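Long-range contact in large adhesion protein (Lap) involved in biofilm formation (PDB 6XI3), which probably serves as part of the extending region of a bacterial RTX adhesin, whose tandem calcium-binding domains hold the target-binding end away from the cell during biofilm formation: residues V226-V231 with D308-S313. Residues are numbered along the deposited sequence; the frame is centred on the assembly and turned at random.
With EDT ({[-(bis-carboxymethyl-amino)-ethyl]-carboxymethyl-amino}-acetic acid), chain I.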
loop_
_atom_site.group_PDB
_atom_site.type_symbol
_atom_site.label_atom_id
_atom_site.label_comp_id
_atom_site.label_asym_id
_atom_site.label_seq_id
_atom_site.Cartn_x
_atom_site.Cartn_y
_atom_site.Cartn_z
ATOM N N VAL A 226 -7.166 -10.189 -14.373
ATOM C CA VAL A 226 -6.717 -9.799 -15.732
ATOM C C VAL A 226 -7.720 -10.378 -16.721
ATOM O O VAL A 226 -8.297 -11.426 -16.444
ATOM C CB VAL A 226 -5.266 -10.213 -16.031
ATOM C CG1 VAL A 226 -5.065 -11.723 -16.080
ATOM C CG2 VAL A 226 -4.780 -9.571 -17.328
ATOM N N SER A 227 -7.946 -9.681 -17.826
ATOM C CA SER A 227 -8.812 -10.224 -18.888
ATOM C C SER A 227 -8.210 -9.867 -20.243
ATOM O O SER A 227 -7.510 -8.820 -20.369
ATOM C CB SER A 227 -10.254 -9.805 -18.690
ATOM O OG SER A 227 -10.534 -8.593 -19.327
ATOM N N VAL A 228 -8.391 -10.776 -21.189
ATOM C CA VAL A 228 -7.992 -10.566 -22.593
ATOM C C VAL A 228 -9.224 -9.982 -23.251
ATOM O O VAL A 228 -10.149 -10.737 -23.438
ATOM C CB VAL A 228 -7.517 -11.890 -23.217
ATOM C CG1 VAL A 228 -6.978 -11.683 -24.613
ATOM C CG2 VAL A 228 -6.479 -12.520 -22.317
ATOM N N ASP A 229 -9.251 -8.669 -23.451
ATOM C CA ASP A 229 -10.364 -7.977 -24.141
ATOM C C ASP A 229 -10.421 -8.418 -25.611
ATOM O O ASP A 229 -11.509 -8.732 -26.071
ATOM C CB ASP A 229 -10.245 -6.466 -23.995
ATOM C CG ASP A 229 -10.288 -6.087 -22.510
ATOM O OD1 ASP A 229 -10.906 -6.833 -21.738
ATOM O OD2 ASP A 229 -9.691 -5.093 -22.142
ATOM N N THR A 230 -9.292 -8.425 -26.315
ATOM C CA THR A 230 -9.260 -8.681 -27.770
ATOM C C THR A 230 -7.870 -9.205 -28.095
ATOM O O THR A 230 -6.883 -8.707 -27.544
ATOM C CB THR A 230 -9.704 -7.443 -28.602
ATOM O OG1 THR A 230 -10.028 -7.836 -29.941
ATOM C CG2 THR A 230 -8.642 -6.397 -28.796
ATOM N N VAL A 231 -7.813 -10.211 -28.944
ATOM C CA VAL A 231 -6.586 -10.531 -29.712
ATOM C C VAL A 231 -6.869 -10.187 -31.173
ATOM O O VAL A 231 -7.715 -10.838 -31.811
ATOM C CB VAL A 231 -6.173 -11.996 -29.527
ATOM C CG1 VAL A 231 -5.005 -12.347 -30.448
ATOM C CG2 VAL A 231 -5.839 -12.289 -28.072
ATOM N N ASP A 308 -3.222 -12.871 -11.464
ATOM C CA ASP A 308 -4.313 -13.587 -12.157
ATOM C C ASP A 308 -3.748 -14.044 -13.500
ATOM O O ASP A 308 -2.684 -13.551 -13.932
ATOM C CB ASP A 308 -5.584 -12.740 -12.241
ATOM C CG ASP A 308 -6.811 -13.511 -12.695
ATOM O OD1 ASP A 308 -6.818 -14.750 -12.501
ATOM O OD2 ASP A 308 -7.770 -12.880 -13.213
ATOM N N SER A 309 -4.427 -14.974 -14.138
ATOM C CA SER A 309 -4.068 -15.418 -15.491
ATOM C C SER A 309 -5.349 -15.485 -16.317
ATOM O O SER A 309 -6.422 -15.530 -15.718
ATOM C CB SER A 309 -3.345 -16.716 -15.449
ATOM O OG SER A 309 -4.203 -17.698 -14.913
ATOM N N ALA A 310 -5.243 -15.424 -17.644
ATOM C CA ALA A 310 -6.419 -15.519 -18.536
ATOM C C ALA A 310 -5.990 -16.175 -19.852
ATOM O O ALA A 310 -4.812 -16.098 -20.176
ATOM C CB ALA A 310 -6.975 -14.148 -18.767
ATOM N N ALA A 311 -6.936 -16.800 -20.546
ATOM C CA ALA A 311 -6.690 -17.569 -21.788
ATOM C C ALA A 311 -7.017 -16.645 -22.949
ATOM O O ALA A 311 -7.943 -15.832 -22.827
ATOM C CB ALA A 311 -7.517 -18.843 -21.823
ATOM N N GLY A 312 -6.248 -16.738 -24.023
ATOM C CA GLY A 312 -6.564 -16.083 -25.304
ATOM C C GLY A 312 -6.184 -17.007 -26.457
ATOM O O GLY A 312 -5.704 -18.123 -26.194
ATOM N N SER A 313 -6.365 -16.554 -27.686
ATOM C CA SER A 313 -6.126 -17.380 -28.888
ATOM C C SER A 313 -5.635 -16.477 -30.013
ATOM O O SER A 313 -6.142 -15.345 -30.132
ATOM C CB SER A 313 -7.367 -18.148 -29.250
ATOM O OG SER A 313 -7.084 -19.044 -30.293
HETATM O O20 EDT I . -9.057 -13.918 -10.019
HETATM C C5 EDT I . -9.024 -13.537 -8.829
HETATM O O19 EDT I . -9.945 -12.768 -8.342
HETATM C C4 EDT I . -7.906 -14.104 -7.954
HETATM N N3 EDT I . -7.313 -15.403 -8.412
HETATM C C2 EDT I . -8.306 -16.476 -8.743
HETATM C C1 EDT I . -9.336 -16.755 -7.655
HETATM O O18 EDT I . -10.576 -16.686 -7.943
HETATM O O17 EDT I . -8.931 -17.092 -6.519
HETATM C C6 EDT I . -6.414 -15.957 -7.383
HETATM C C7 EDT I . -5.101 -15.274 -7.492
HETATM N N8 EDT I . -4.034 -16.210 -7.112
HETATM C C9 EDT I . -2.911 -16.116 -8.066
HETATM C C10 EDT I . -1.897 -17.234 -7.955
HETATM O O16 EDT I . -1.409 -17.667 -9.018
HETATM O O15 EDT I . -1.547 -17.661 -6.829
HETATM C C11 EDT I . -3.584 -15.940 -5.729
HETATM C C12 EDT I . -2.531 -14.845 -5.623
HETATM O O13 EDT I . -2.711 -13.761 -6.212
HETATM O O14 EDT I . -1.503 -15.021 -4.923
#
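V226 and V228 pack against A310 where the first and last strands of one Ig-like repeat, each an edge strand of its own sheet, run side by side at 21° between their N-to-C directions. It is an example of a sandwich margin closed by side chains, without a ladder of backbone bonds. The A310 CB methyl sits between the two valines, 4.1 Å from V226 CG1 and 3.9 Å from V228 CG2. V226 CG1, set between its own backbone N and carbonyl carbon, also lies over the peptide link from D308 to S309, and the V226 side chain also rests on V294 and A296 of strand 290-299. Further along, V228 CG2 approaches A311 O at 3.7 Å, and V231 CG1 comes to 3.2 Å from S313 O, a snug methyl-to-carbonyl contact. The classic bulge of D229 and T230 opposite N239 separates V228 from V231, yet both point toward the second strand.

One hydrogen bond pins the other end: V226 N donates to D308 OD2 (3.0 Å, N-H...O 160°), meeting the oxygen on its anti side, 18° out of the carboxylate plane. The second oxygen, OD1, lies 3.4 Å from EDT O20, as D308 is one of the residues lining the pocket that holds the chelator. First and last strands meeting in parallel at the sandwich edge are typical of the Ig-like beta-sandwich.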